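Local atomic coordinates of formate dehydrogenase subunit beta (Desulfovibrio gigas, PDB entry 1H0H), a protein that serves as the electron-transfer subunit of formate dehydrogenase, which reversibly oxidises formate to carbon dioxide, and binds three [4Fe-4S] clusters. Residues F103-Y113 against P125-K136. Sequence-based numbering, arbitrary orientation. Where two conformers were deposited one is given.
With SF4 (iron/sulfur cluster), chain N.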
ATOM      1  N   PHE B 103     -24.927 -27.076  18.839  1.00 17.49           N
ATOM      2  CA  PHE B 103     -24.380 -28.414  19.009  1.00 18.37           C
ATOM      3  C   PHE B 103     -23.475 -28.343  20.224  1.00 18.41           C
ATOM      4  O   PHE B 103     -22.610 -27.468  20.313  1.00 20.55           O
ATOM      5  CB  PHE B 103     -23.524 -28.858  17.822  1.00 16.91           C
ATOM      6  CG  PHE B 103     -24.285 -29.523  16.711  1.00 16.40           C
ATOM      7  CD1 PHE B 103     -25.506 -29.048  16.294  1.00 15.63           C
ATOM      8  CD2 PHE B 103     -23.728 -30.604  16.047  1.00 16.46           C
ATOM      9  CE1 PHE B 103     -26.155 -29.636  15.248  1.00 16.30           C
ATOM     10  CE2 PHE B 103     -24.376 -31.202  14.992  1.00 16.75           C
ATOM     11  CZ  PHE B 103     -25.586 -30.730  14.583  1.00 16.52           C
ATOM     12  N   THR B 104     -23.658 -29.266  21.144  1.00 17.70           N
ATOM     13  CA  THR B 104     -22.816 -29.318  22.322  1.00 18.21           C
ATOM     14  C   THR B 104     -21.885 -30.525  22.233  1.00 18.52           C
ATOM     15  O   THR B 104     -22.069 -31.403  21.402  1.00 17.90           O
ATOM     16  CB  THR B 104     -23.692 -29.426  23.602  1.00 17.89           C
ATOM     17  OG1 THR B 104     -24.290 -30.741  23.690  1.00 18.22           O
ATOM     18  CG2 THR B 104     -24.889 -28.526  23.533  1.00 17.98           C
ATOM     19  N   PRO B 105     -20.882 -30.583  23.093  1.00 19.59           N
ATOM     20  CA  PRO B 105     -20.021 -31.771  23.164  1.00 19.36           C
ATOM     21  C   PRO B 105     -20.815 -33.036  23.490  1.00 19.25           C
ATOM     22  O   PRO B 105     -20.313 -34.130  23.209  1.00 20.38           O
ATOM     23  CB  PRO B 105     -19.080 -31.448  24.320  1.00 19.75           C
ATOM     24  CG  PRO B 105     -19.011 -29.939  24.294  1.00 21.27           C
ATOM     25  CD  PRO B 105     -20.457 -29.525  24.031  1.00 20.69           C
ATOM     26  N   LYS B 106     -22.002 -32.905  24.074  1.00 18.73           N
ATOM     27  CA  LYS B 106     -22.828 -34.066  24.346  1.00 18.86           C
ATOM     28  C   LYS B 106     -23.090 -34.865  23.075  1.00 17.78           C
ATOM     29  O   LYS B 106     -23.512 -36.021  23.144  1.00 17.75           O
ATOM     30  CB  LYS B 106     -24.150 -33.687  25.026  1.00 21.67           C
ATOM     31  CG  LYS B 106     -24.017 -33.215  26.469  1.00 23.14           C
ATOM     32  CD  LYS B 106     -24.467 -34.273  27.454  1.00 25.97           C
ATOM     33  CE  LYS B 106     -25.441 -33.692  28.503  1.00 27.76           C
ATOM     34  NZ  LYS B 106     -25.165 -32.258  28.833  1.00 28.44           N
ATOM     35  N   THR B 107     -22.858 -34.261  21.913  1.00 17.11           N
ATOM     36  CA  THR B 107     -23.002 -35.015  20.673  1.00 17.66           C
ATOM     37  C   THR B 107     -22.080 -36.221  20.626  1.00 17.84           C
ATOM     38  O   THR B 107     -22.353 -37.175  19.906  1.00 18.57           O
ATOM     39  CB  THR B 107     -22.764 -34.150  19.420  1.00 18.17           C
ATOM     40  OG1 THR B 107     -21.569 -33.372  19.577  1.00 18.42           O
ATOM     41  CG2 THR B 107     -23.869 -33.145  19.243  1.00 18.05           C
ATOM     42  N   LYS B 108     -20.990 -36.176  21.379  1.00 16.87           N
ATOM     43  CA  LYS B 108     -20.047 -37.288  21.425  1.00 19.23           C
ATOM     44  C   LYS B 108     -20.712 -38.623  21.805  1.00 19.36           C
ATOM     45  O   LYS B 108     -20.263 -39.700  21.376  1.00 18.81           O
ATOM     46  CB  LYS B 108     -18.940 -36.961  22.438  1.00 20.79           C
ATOM     47  CG  LYS B 108     -17.737 -37.884  22.381  1.00 22.60           C
ATOM     48  CD  LYS B 108     -16.632 -37.457  23.349  0.50 23.33           C
ATOM     49  CE  LYS B 108     -15.697 -38.636  23.651  0.50 24.14           C
ATOM     50  NZ  LYS B 108     -14.255 -38.252  23.561  0.50 24.56           N
ATOM     51  N   ASP B 109     -21.769 -38.548  22.611  1.00 18.63           N
ATOM     52  CA  ASP B 109     -22.470 -39.741  23.098  1.00 18.71           C
ATOM     53  C   ASP B 109     -23.588 -40.214  22.196  1.00 17.57           C
ATOM     54  O   ASP B 109     -24.283 -41.168  22.538  1.00 16.57           O
ATOM     55  CB  ASP B 109     -23.121 -39.507  24.473  1.00 20.57           C
ATOM     56  CG  ASP B 109     -22.149 -39.048  25.531  1.00 22.83           C
ATOM     57  OD1 ASP B 109     -20.960 -39.419  25.463  1.00 23.68           O
ATOM     58  OD2 ASP B 109     -22.518 -38.322  26.487  1.00 23.73           O
ATOM     59  N   LEU B 110     -23.833 -39.523  21.097  1.00 16.39           N
ATOM     60  CA  LEU B 110     -24.841 -39.990  20.161  1.00 16.58           C
ATOM     61  C   LEU B 110     -24.355 -41.297  19.521  1.00 18.35           C
ATOM     62  O   LEU B 110     -23.212 -41.401  19.070  1.00 18.13           O
ATOM     63  CB  LEU B 110     -25.096 -38.941  19.080  1.00 16.53           C
ATOM     64  CG  LEU B 110     -25.762 -37.664  19.580  1.00 16.93           C
ATOM     65  CD1 LEU B 110     -25.793 -36.603  18.480  1.00 17.14           C
ATOM     66  CD2 LEU B 110     -27.158 -37.987  20.089  1.00 16.99           C
ATOM     67  N   GLU B 111     -25.202 -42.308  19.500  1.00 19.29           N
ATOM     68  CA  GLU B 111     -24.806 -43.516  18.797  1.00 22.71           C
ATOM     69  C   GLU B 111     -24.988 -43.326  17.281  1.00 22.98           C
ATOM     70  O   GLU B 111     -24.208 -43.862  16.496  1.00 23.98           O
ATOM     71  CB  GLU B 111     -25.527 -44.763  19.319  1.00 23.74           C
ATOM     72  CG  GLU B 111     -27.000 -44.863  18.981  1.00 25.80           C
ATOM     73  CD  GLU B 111     -27.644 -46.136  19.521  0.50 26.85           C
ATOM     74  OE1 GLU B 111     -27.284 -46.575  20.639  0.50 27.40           O
ATOM     75  OE2 GLU B 111     -28.520 -46.704  18.827  0.50 27.06           O
ATOM     76  N   ASP B 112     -25.989 -42.539  16.881  1.00 20.96           N
ATOM     77  CA  ASP B 112     -26.275 -42.371  15.463  1.00 20.61           C
ATOM     78  C   ASP B 112     -26.008 -40.960  14.943  1.00 20.05           C
ATOM     79  O   ASP B 112     -26.912 -40.166  14.696  1.00 20.30           O
ATOM     80  CB  ASP B 112     -27.706 -42.794  15.153  1.00 21.31           C
ATOM     81  CG  ASP B 112     -28.005 -42.782  13.663  1.00 22.47           C
ATOM     82  OD1 ASP B 112     -27.050 -42.656  12.856  1.00 21.14           O
ATOM     83  OD2 ASP B 112     -29.174 -42.910  13.218  1.00 23.14           O
ATOM     84  N   TYR B 113     -24.753 -40.639  14.741  1.00 19.27           N
ATOM     85  CA  TYR B 113     -24.477 -39.307  14.252  1.00 20.50           C
ATOM     86  C   TYR B 113     -24.782 -39.134  12.759  1.00 19.96           C
ATOM     87  O   TYR B 113     -25.063 -38.029  12.322  1.00 18.86           O
ATOM     88  CB  TYR B 113     -23.027 -38.939  14.507  1.00 21.66           C
ATOM     89  CG  TYR B 113     -22.086 -39.622  13.551  1.00 23.64           C
ATOM     90  CD1 TYR B 113     -21.846 -39.088  12.307  1.00 25.64           C
ATOM     91  CD2 TYR B 113     -21.445 -40.805  13.898  1.00 25.49           C
ATOM     92  CE1 TYR B 113     -20.987 -39.692  11.430  1.00 27.25           C
ATOM     93  CE2 TYR B 113     -20.575 -41.419  13.019  1.00 26.55           C
ATOM     94  CZ  TYR B 113     -20.361 -40.853  11.788  1.00 27.61           C
ATOM     95  OH  TYR B 113     -19.500 -41.428  10.876  1.00 31.49           O
ATOM     96  N   PRO B 125     -23.448 -29.751   9.497  1.00 17.40           N
ATOM     97  CA  PRO B 125     -22.741 -30.295  10.680  1.00 16.86           C
ATOM     98  C   PRO B 125     -21.565 -31.200  10.354  1.00 16.42           C
ATOM     99  O   PRO B 125     -21.625 -31.956   9.392  1.00 15.35           O
ATOM    100  CB  PRO B 125     -23.796 -31.162  11.382  1.00 17.20           C
ATOM    101  CG  PRO B 125     -25.057 -31.028  10.639  1.00 16.35           C
ATOM    102  CD  PRO B 125     -24.836 -30.245   9.400  1.00 15.26           C
ATOM    103  N   ARG B 126     -20.534 -31.169  11.186  1.00 16.62           N
ATOM    104  CA  ARG B 126     -19.341 -31.991  10.910  1.00 16.09           C
ATOM    105  C   ARG B 126     -18.802 -32.683  12.158  1.00 15.83           C
ATOM    106  O   ARG B 126     -18.847 -32.139  13.244  1.00 16.37           O
ATOM    107  CB  ARG B 126     -18.251 -31.132  10.252  1.00 15.71           C
ATOM    108  CG  ARG B 126     -18.620 -30.642   8.875  1.00 16.23           C
ATOM    109  CD  ARG B 126     -18.607 -31.723   7.831  1.00 17.59           C
ATOM    110  NE  ARG B 126     -18.919 -31.245   6.490  1.00 18.82           N
ATOM    111  CZ  ARG B 126     -20.144 -31.212   5.980  1.00 18.32           C
ATOM    112  NH1 ARG B 126     -21.197 -31.591   6.700  1.00 16.91           N
ATOM    113  NH2 ARG B 126     -20.310 -30.768   4.755  1.00 19.14           N
ATOM    114  N   LYS B 127     -18.306 -33.900  11.975  1.00 16.11           N
ATOM    115  CA  LYS B 127     -17.800 -34.714  13.059  1.00 15.94           C
ATOM    116  C   LYS B 127     -16.279 -34.639  13.149  1.00 17.28           C
ATOM    117  O   LYS B 127     -15.593 -34.683  12.138  1.00 14.67           O
ATOM    118  CB  LYS B 127     -18.165 -36.176  12.786  1.00 15.47           C
ATOM    119  CG  LYS B 127     -17.946 -37.113  13.964  1.00 13.47           C
ATOM    120  CD  LYS B 127     -18.138 -38.605  13.541  1.00 14.13           C
ATOM    121  CE  LYS B 127     -16.937 -39.142  12.739  1.00 14.23           C
ATOM    122  NZ  LYS B 127     -15.753 -39.533  13.570  1.00 14.11           N
ATOM    123  N   VAL B 128     -15.756 -34.579  14.374  1.00 17.69           N
ATOM    124  CA  VAL B 128     -14.311 -34.623  14.578  1.00 17.02           C
ATOM    125  C   VAL B 128     -13.858 -36.070  14.286  1.00 17.26           C
ATOM    126  O   VAL B 128     -14.624 -37.022  14.469  1.00 16.96           O
ATOM    127  CB  VAL B 128     -13.957 -34.264  16.029  1.00 17.33           C
ATOM    128  CG1 VAL B 128     -14.357 -35.410  16.958  1.00 16.79           C
ATOM    129  CG2 VAL B 128     -12.472 -33.918  16.168  1.00 17.16           C
ATOM    130  N   ALA B 129     -12.623 -36.250  13.849  1.00 17.10           N
ATOM    131  CA  ALA B 129     -12.173 -37.590  13.477  1.00 18.75           C
ATOM    132  C   ALA B 129     -12.264 -38.638  14.577  1.00 19.71           C
ATOM    133  O   ALA B 129     -12.744 -39.757  14.359  1.00 20.45           O
ATOM    134  CB  ALA B 129     -10.729 -37.535  12.947  1.00 20.46           C
ATOM    135  N   GLU B 130     -11.800 -38.284  15.764  1.00 20.12           N
ATOM    136  CA  GLU B 130     -11.592 -39.297  16.786  1.00 20.45           C
ATOM    137  C   GLU B 130     -12.829 -39.784  17.580  1.00 20.13           C
ATOM    138  O   GLU B 130     -12.713 -40.705  18.385  1.00 19.32           O
ATOM    139  CB  GLU B 130     -10.478 -38.816  17.725  0.50 21.04           C
ATOM    140  CG  GLU B 130      -9.146 -38.539  17.019  0.50 21.70           C
ATOM    141  CD  GLU B 130      -9.076 -37.193  16.290  0.50 21.54           C
ATOM    142  OE1 GLU B 130     -10.107 -36.492  16.181  0.50 21.38           O
ATOM    143  OE2 GLU B 130      -7.975 -36.833  15.819  0.50 21.43           O
ATOM    144  N   SER B 131     -14.001 -39.202  17.335  1.00 17.89           N
ATOM    145  CA  SER B 131     -15.199 -39.574  18.077  1.00 16.82           C
ATOM    146  C   SER B 131     -16.425 -39.116  17.315  1.00 16.57           C
ATOM    147  O   SER B 131     -16.313 -38.663  16.167  1.00 15.80           O
ATOM    148  CB  SER B 131     -15.200 -38.922  19.461  1.00 16.93           C
ATOM    149  OG  SER B 131     -15.593 -37.566  19.392  1.00 16.34           O
ATOM    150  N   ASN B 132     -17.591 -39.252  17.941  1.00 14.78           N
ATOM    151  CA  ASN B 132     -18.837 -38.829  17.317  1.00 16.76           C
ATOM    152  C   ASN B 132     -19.174 -37.376  17.583  1.00 16.28           C
ATOM    153  O   ASN B 132     -20.237 -36.911  17.183  1.00 16.87           O
ATOM    154  CB  ASN B 132     -20.006 -39.689  17.775  1.00 17.64           C
ATOM    155  CG  ASN B 132     -20.006 -41.042  17.142  1.00 18.57           C
ATOM    156  OD1 ASN B 132     -19.118 -41.366  16.366  1.00 17.99           O
ATOM    157  ND2 ASN B 132     -21.004 -41.868  17.489  1.00 19.61           N
ATOM    158  N   GLN B 133     -18.289 -36.664  18.269  1.00 14.12           N
ATOM    159  CA  GLN B 133     -18.564 -35.268  18.550  1.00 15.45           C
ATOM    160  C   GLN B 133     -18.696 -34.463  17.281  1.00 14.74           C
ATOM    161  O   GLN B 133     -17.869 -34.596  16.376  1.00 15.31           O
ATOM    162  CB  GLN B 133     -17.471 -34.641  19.409  1.00 16.69           C
ATOM    163  CG  GLN B 133     -17.920 -33.351  20.045  1.00 17.06           C
ATOM    164  CD  GLN B 133     -16.947 -32.862  21.102  1.00 18.69           C
ATOM    165  OE1 GLN B 133     -16.293 -33.675  21.774  1.00 19.43           O
ATOM    166  NE2 GLN B 133     -16.865 -31.551  21.274  1.00 16.88           N
ATOM    167  N   MET B 134     -19.694 -33.592  17.250  1.00 14.34           N
ATOM    168  CA  MET B 134     -19.954 -32.736  16.098  1.00 14.88           C
ATOM    169  C   MET B 134     -19.999 -31.253  16.470  1.00 15.11           C
ATOM    170  O   MET B 134     -20.355 -30.891  17.584  1.00 15.14           O
ATOM    171  CB  MET B 134     -21.259 -33.149  15.431  1.00 16.62           C
ATOM    172  CG  MET B 134     -21.203 -34.527  14.734  1.00 17.60           C
ATOM    173  SD  MET B 134     -22.816 -35.025  14.068  1.00 18.07           S
ATOM    174  CE  MET B 134     -23.740 -35.178  15.596  1.00 18.10           C
ATOM    175  N   ALA B 135     -19.639 -30.380  15.533  1.00 15.45           N
ATOM    176  CA  ALA B 135     -19.688 -28.945  15.793  1.00 16.56           C
ATOM    177  C   ALA B 135     -20.035 -28.203  14.515  1.00 17.33           C
ATOM    178  O   ALA B 135     -19.990 -28.781  13.434  1.00 17.46           O
ATOM    179  CB  ALA B 135     -18.360 -28.438  16.400  1.00 17.59           C
ATOM    180  N   LYS B 136     -20.400 -26.934  14.664  1.00 15.96           N
ATOM    181  CA  LYS B 136     -20.821 -26.059  13.578  1.00 15.14           C
ATOM    182  C   LYS B 136     -20.984 -24.677  14.211  1.00 15.77           C
ATOM    183  O   LYS B 136     -20.723 -24.507  15.405  1.00 16.18           O
ATOM    184  CB  LYS B 136     -22.170 -26.530  13.003  1.00 15.05           C
ATOM    185  CG  LYS B 136     -23.302 -26.430  14.014  1.00 14.19           C
ATOM    186  CD  LYS B 136     -24.704 -26.656  13.380  1.00 13.95           C
ATOM    187  CE  LYS B 136     -25.845 -26.202  14.339  1.00 13.83           C
ATOM    188  NZ  LYS B 136     -25.761 -24.694  14.614  1.00 16.31           N
TER
HETATM  189 FE1  SF4 N1013     -28.430 -27.980   9.311  1.00 17.36          FE
HETATM  190 FE2  SF4 N1013     -27.833 -25.822  10.923  1.00 17.49          FE
HETATM  191 FE3  SF4 N1013     -30.510 -26.310  10.023  1.00 17.77          FE
HETATM  192 FE4  SF4 N1013     -29.340 -28.011  11.860  1.00 17.28          FE
HETATM  193  S1  SF4 N1013     -29.920 -25.740  12.203  1.00 17.91           S
HETATM  194  S2  SF4 N1013     -30.469 -28.659  10.099  1.00 18.19           S
HETATM  195  S3  SF4 N1013     -27.087 -27.968  11.145  1.00 19.34           S
HETATM  196  S4  SF4 N1013     -28.608 -25.719   8.721  1.00 17.78           S
HETATM  197  O   HOH W   1     -23.280 -25.072  17.435  1.00 21.33           O
HETATM  198  O   HOH W   2     -21.010 -26.629  17.832  1.00 23.96           O
HETATM  199  O   HOH W   3     -18.087 -40.727  20.499  1.00 31.00           O
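A two-stranded antiparallel hairpin beside a [4Fe-4S] cluster, strands 126-127 and 134-135, is lined by the 3-10 turn and loop that lead from strand 101-103 to helix 113-119. At the cluster end the Phe103 ring lies among Pro125, Met134 and Lys136. Met134 CB meets its edge at CD2 (3.6 Å), while the aliphatic part of Lys136 passes over a face in a CH-pi contact, CD lying 4.2 Å from the ring centroid. The same Lys136 CD is 3.5 Å from cluster sulfur S3, and its ammonium is held by the carbonyl of Val101. Pro125 touches both Phe103 and S3, so ring and cluster share two neighbours.

Midway, the backbone N of Met134 donates an almost straight bond (177°) to Thr107 OG1, 3.0 Å away. That hydroxyl, placed between backbone N and carbonyl carbon, in turn donates to Thr104 O and thereby ties the 3-10 turn to the strand. Met134 CE then reaches Leu110 CD1, and its sulfur lies against Tyr113 CB; Val116 and Ile117 of helix 113-119 also touch this side chain.

At the hairpin's far end Asn132 ND2 donates to Leu110 O (2.8 Å), which lies in the amide plane, while OD1 faces Tyr113 CD2. The Tyr113 ring carries Lys127 CD over its centre, 3.6 Å from the centroid. Bends at chi3 and chi4 (76° and 79°) turn Lys127 NZ back to the carbonyls of Val128 and Ser131 within the hairpin loop. With Lys127 NZ 5.6 Å from the Tyr113 ring centroid, any cation-pi attraction is weak at most: methylenes cover the aromatic face while the ammonium group is hydrogen-bonded to two loop carbonyls, much as Lys136 offers carbon to Phe103.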